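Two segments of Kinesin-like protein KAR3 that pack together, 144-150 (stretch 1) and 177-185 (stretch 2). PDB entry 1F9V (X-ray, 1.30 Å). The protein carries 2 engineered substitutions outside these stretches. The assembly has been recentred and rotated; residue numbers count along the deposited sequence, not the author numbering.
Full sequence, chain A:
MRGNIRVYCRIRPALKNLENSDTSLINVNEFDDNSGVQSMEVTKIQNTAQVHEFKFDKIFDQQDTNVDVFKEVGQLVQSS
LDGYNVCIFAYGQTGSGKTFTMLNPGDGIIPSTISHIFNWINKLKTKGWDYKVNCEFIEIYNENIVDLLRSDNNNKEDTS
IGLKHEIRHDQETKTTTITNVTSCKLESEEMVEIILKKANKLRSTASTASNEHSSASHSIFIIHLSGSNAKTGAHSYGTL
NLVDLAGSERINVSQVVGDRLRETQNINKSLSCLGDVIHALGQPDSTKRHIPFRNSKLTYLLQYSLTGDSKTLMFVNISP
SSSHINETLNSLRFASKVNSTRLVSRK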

ATOM      1  N   ASN A 144      13.713   7.567   9.482  1.00 12.80           N
ATOM      2  CA  ASN A 144      14.901   6.725   9.618  1.00 13.85           C
ATOM      3  C   ASN A 144      14.519   5.291   9.264  1.00 14.19           C
ATOM      4  O   ASN A 144      13.452   4.819   9.645  1.00 13.05           O
ATOM      5  CB  ASN A 144      15.429   6.747  11.053  1.00 15.58           C
ATOM      6  CG  ASN A 144      16.028   8.087  11.437  1.00 17.60           C
ATOM      7  OD1 ASN A 144      15.850   8.555  12.559  1.00 20.60           O
ATOM      8  ND2 ASN A 144      16.737   8.708  10.509  1.00 17.55           N
ATOM      9  N   ILE A 145      15.394   4.603   8.537  1.00 13.60           N
ATOM     10  CA  ILE A 145      15.141   3.224   8.147  1.00 12.30           C
ATOM     11  C   ILE A 145      15.613   2.282   9.245  1.00 12.72           C
ATOM     12  O   ILE A 145      16.694   2.459   9.810  1.00 13.80           O
ATOM     13  CB  ILE A 145      15.879   2.873   6.831  1.00 12.08           C
ATOM     14  CG1 ILE A 145      15.215   3.597   5.658  1.00 12.99           C
ATOM     15  CG2 ILE A 145      15.880   1.355   6.612  1.00 12.01           C
ATOM     16  CD1 ILE A 145      15.975   3.488   4.339  1.00 13.25           C
ATOM     17  N   VAL A 146      14.783   1.291   9.555  1.00 12.78           N
ATOM     18  CA  VAL A 146      15.094   0.286  10.559  1.00 13.01           C
ATOM     19  C   VAL A 146      14.911  -1.082   9.906  1.00 12.76           C
ATOM     20  O   VAL A 146      13.931  -1.315   9.205  1.00 10.57           O
ATOM     21  CB  VAL A 146      14.150   0.382  11.785  1.00 14.82           C
ATOM     22  CG1 VAL A 146      14.392  -0.787  12.722  1.00 15.34           C
ATOM     23  CG2 VAL A 146      14.374   1.693  12.515  1.00 16.25           C
ATOM     24  N   ASP A 147      15.871  -1.973  10.124  1.00 12.10           N
ATOM     25  CA  ASP A 147      15.823  -3.316   9.565  1.00 13.01           C
ATOM     26  C   ASP A 147      15.078  -4.203  10.561  1.00 14.48           C
ATOM     27  O   ASP A 147      15.577  -4.471  11.654  1.00 15.41           O
ATOM     28  CB  ASP A 147      17.252  -3.826   9.350  1.00 13.09           C
ATOM     29  CG  ASP A 147      17.302  -5.243   8.808  1.00 15.54           C
ATOM     30  OD1 ASP A 147      16.244  -5.805   8.454  1.00 14.47           O
ATOM     31  OD2 ASP A 147      18.422  -5.800   8.735  1.00 14.87           O
ATOM     32  N   LEU A 148      13.881  -4.648  10.182  1.00 14.70           N
ATOM     33  CA  LEU A 148      13.060  -5.483  11.061  1.00 16.16           C
ATOM     34  C   LEU A 148      13.554  -6.917  11.147  1.00 16.73           C
ATOM     35  O   LEU A 148      13.165  -7.660  12.051  1.00 18.57           O
ATOM     36  CB  LEU A 148      11.596  -5.469  10.592  1.00 15.12           C
ATOM     37  CG  LEU A 148      10.906  -4.106  10.460  1.00 15.18           C
ATOM     38  CD1 LEU A 148       9.468  -4.287   9.977  1.00 14.19           C
ATOM     39  CD2 LEU A 148      10.926  -3.391  11.798  1.00 16.48           C
ATOM     40  N   LEU A 149      14.409  -7.308  10.209  1.00 17.15           N
ATOM     41  CA  LEU A 149      14.951  -8.659  10.190  1.00 19.21           C
ATOM     42  C   LEU A 149      16.362  -8.710  10.768  1.00 21.37           C
ATOM     43  O   LEU A 149      17.050  -9.718  10.642  1.00 22.69           O
ATOM     44  CB  LEU A 149      14.970  -9.199   8.759  1.00 17.37           C
ATOM     45  CG  LEU A 149      13.650  -9.142   7.983  1.00 16.93           C
ATOM     46  CD1 LEU A 149      13.827  -9.798   6.629  1.00 17.09           C
ATOM     47  CD2 LEU A 149      12.553  -9.840   8.772  1.00 18.65           C
ATOM     48  N   ARG A 150      16.789  -7.626  11.404  1.00 23.81           N
ATOM     49  CA  ARG A 150      18.129  -7.567  11.976  1.00 27.26           C
ATOM     50  C   ARG A 150      18.335  -8.647  13.030  1.00 28.10           C
ATOM     51  O   ARG A 150      17.494  -8.840  13.908  1.00 29.57           O
ATOM     52  CB  ARG A 150      18.390  -6.180  12.577  1.00 30.46           C
ATOM     53  CG  ARG A 150      17.788  -5.955  13.960  1.00 36.75           C
ATOM     54  CD  ARG A 150      18.766  -6.378  15.056  1.00 42.96           C
ATOM     55  NE  ARG A 150      18.351  -5.950  16.392  1.00 46.62           N
ATOM     56  CZ  ARG A 150      19.175  -5.847  17.433  1.00 48.13           C
ATOM     57  NH1 ARG A 150      20.466  -6.136  17.296  1.00 48.92           N
ATOM     58  NH2 ARG A 150      18.712  -5.446  18.610  1.00 50.50           N
ATOM     59  N   THR A 177      19.007  -0.358  -3.387  1.00 12.10           N
ATOM     60  CA  THR A 177      19.330  -1.250  -2.285  1.00 12.75           C
ATOM     61  C   THR A 177      19.617  -0.360  -1.091  1.00 11.93           C
ATOM     62  O   THR A 177      19.808   0.850  -1.244  1.00 11.00           O
ATOM     63  CB  THR A 177      20.579  -2.124  -2.578  1.00 15.27           C
ATOM     64  OG1 THR A 177      21.744  -1.296  -2.660  1.00 18.21           O
ATOM     65  CG2 THR A 177      20.411  -2.872  -3.882  1.00 16.73           C
ATOM     66  N   ILE A 178      19.619  -0.953   0.094  1.00 10.17           N
ATOM     67  CA  ILE A 178      19.889  -0.217   1.321  1.00 11.94           C
ATOM     68  C   ILE A 178      21.023  -0.934   2.027  1.00 12.20           C
ATOM     69  O   ILE A 178      20.953  -2.136   2.252  1.00 13.52           O
ATOM     70  CB  ILE A 178      18.665  -0.194   2.268  1.00 11.63           C
ATOM     71  CG1 ILE A 178      17.415   0.273   1.511  1.00 10.91           C
ATOM     72  CG2 ILE A 178      18.946   0.722   3.454  1.00 11.82           C
ATOM     73  CD1 ILE A 178      16.117  -0.127   2.201  1.00 10.83           C
ATOM     74  N   THR A 179      22.064  -0.195   2.383  1.00 13.09           N
ATOM     75  CA  THR A 179      23.211  -0.806   3.038  1.00 13.87           C
ATOM     76  C   THR A 179      22.904  -1.343   4.431  1.00 14.38           C
ATOM     77  O   THR A 179      22.107  -0.769   5.183  1.00 14.42           O
ATOM     78  CB  THR A 179      24.378   0.187   3.141  1.00 13.26           C
ATOM     79  OG1 THR A 179      24.022   1.249   4.026  1.00 13.45           O
ATOM     80  CG2 THR A 179      24.702   0.762   1.783  1.00 13.33           C
ATOM     81  N   ASN A 180      23.541  -2.466   4.748  1.00 14.60           N
ATOM     82  CA  ASN A 180      23.403  -3.121   6.040  1.00 15.48           C
ATOM     83  C   ASN A 180      21.986  -3.535   6.418  1.00 15.49           C
ATOM     84  O   ASN A 180      21.626  -3.520   7.592  1.00 16.28           O
ATOM     85  CB  ASN A 180      23.993  -2.226   7.126  1.00 18.13           C
ATOM     86  CG  ASN A 180      25.446  -1.881   6.856  1.00 20.70           C
ATOM     87  OD1 ASN A 180      26.257  -2.763   6.555  1.00 22.22           O
ATOM     88  ND2 ASN A 180      25.779  -0.598   6.948  1.00 21.30           N
ATOM     89  N   VAL A 181      21.190  -3.904   5.417  1.00 14.46           N
ATOM     90  CA  VAL A 181      19.825  -4.348   5.652  1.00 14.34           C
ATOM     91  C   VAL A 181      19.751  -5.815   5.279  1.00 13.79           C
ATOM     92  O   VAL A 181      20.087  -6.197   4.160  1.00 15.36           O
ATOM     93  CB  VAL A 181      18.806  -3.575   4.798  1.00 15.26           C
ATOM     94  CG1 VAL A 181      17.468  -4.325   4.781  1.00 15.34           C
ATOM     95  CG2 VAL A 181      18.631  -2.165   5.356  1.00 16.18           C
ATOM     96  N   THR A 182      19.315  -6.634   6.226  1.00 12.82           N
ATOM     97  CA  THR A 182      19.202  -8.065   6.006  1.00 14.43           C
ATOM     98  C   THR A 182      18.301  -8.427   4.831  1.00 14.77           C
ATOM     99  O   THR A 182      17.187  -7.912   4.707  1.00 14.25           O
ATOM    100  CB  THR A 182      18.644  -8.763   7.258  1.00 13.76           C
ATOM    101  OG1 THR A 182      19.438  -8.410   8.391  1.00 16.81           O
ATOM    102  CG2 THR A 182      18.655 -10.270   7.083  1.00 14.73           C
ATOM    103  N   SER A 183      18.794  -9.294   3.955  1.00 14.91           N
ATOM    104  CA  SER A 183      17.992  -9.769   2.835  1.00 15.70           C
ATOM    105  C   SER A 183      17.917 -11.283   2.988  1.00 16.38           C
ATOM    106  O   SER A 183      18.901 -11.929   3.359  1.00 17.09           O
ATOM    107  CB  SER A 183      18.610  -9.401   1.491  1.00 15.39           C
ATOM    108  OG  SER A 183      17.715  -9.724   0.436  1.00 14.72           O
ATOM    109  N   CYS A 184      16.750 -11.847   2.710  1.00 16.49           N
ATOM    110  CA  CYS A 184      16.543 -13.278   2.860  1.00 18.23           C
ATOM    111  C   CYS A 184      16.017 -13.960   1.610  1.00 18.07           C
ATOM    112  O   CYS A 184      15.179 -13.417   0.890  1.00 17.88           O
ATOM    113  CB  CYS A 184      15.567 -13.541   4.008  1.00 19.11           C
ATOM    114  SG  CYS A 184      16.070 -12.826   5.580  1.00 26.05           S
ATOM    115  N   LYS A 185      16.517 -15.166   1.361  1.00 17.34           N
ATOM    116  CA  LYS A 185      16.067 -15.942   0.221  1.00 17.18           C
ATOM    117  C   LYS A 185      14.724 -16.564   0.602  1.00 17.91           C
ATOM    118  O   LYS A 185      14.486 -16.863   1.771  1.00 18.11           O
ATOM    119  CB  LYS A 185      17.056 -17.066  -0.081  1.00 17.25           C
ATOM    120  CG  LYS A 185      18.316 -16.637  -0.813  1.00 18.90           C
ATOM    121  CD  LYS A 185      19.156 -17.862  -1.161  1.00 20.14           C
ATOM    122  CE  LYS A 185      20.410 -17.489  -1.934  1.00 20.14           C
ATOM    123  NZ  LYS A 185      20.975 -18.681  -2.616  1.00 18.54           N
TER
HETATM  124  O   HOH W   1      15.196  -6.691   6.144  1.00 10.80           O
HETATM  125  O   HOH W   2      20.704  -4.936   9.798  1.00 20.36           O

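The two stretches approach each other without forming a ladder of backbone hydrogen bonds; side chains and water bridge the gap. The backbones draw closer along the contact, from 9.0 Å between the CA atoms of Ile 145 and Ile 178 to 5.7 Å between those of Asp 147 and Val 181, and remain near at 6.0 Å between CA of Leu 149 and CA of Thr 182. Each stretch bends here: a type I turn spans Asp 147 to Arg 150, and a type II turn runs from Ile 178 to Val 181, with Asn 180 at a positive phi of 59°. Together the stretches bury 330 Å².

The polar centre is the carboxylate of Asp 147. Its OD2 accepts two hydrogen bonds from Thr 182, one from the backbone N (2.8 Å, nearly linear at 171°) and one from OG1 (2.8 Å), so a single residue grips the same oxygen through main chain and side chain. The m rotamer of Thr 182 places its hydroxyl for this. The other oxygen, OD1, accepts a hydrogen bond from N of Leu 149 at 3.0 Å, tying the carboxylate to its own turn, where the backbone bond from N of Arg 150 to O of Asp 147 is weak at 3.4 Å.

Two waters extend this network. Water 2 donates to OD2 of Asp 147 (2.7 Å) and to O of Asn 180 (2.8 Å), linking the carboxylate to the opposing turn. Water 1 lies 2.7 Å from both OD1 of Asp 147 and O of Thr 182, again spanning the stretches.

Apolar contacts lie on either side of Asp 147 along stretch 1. Ile 145 CD1 meets Ile 178 CG2 at 4.2 Å, while Leu 149 CD1 packs 3.9 Å from SG of Cys 184. Both are van der Waals contacts, methyl against methyl in the first and methyl against polarizable sulfur in the second.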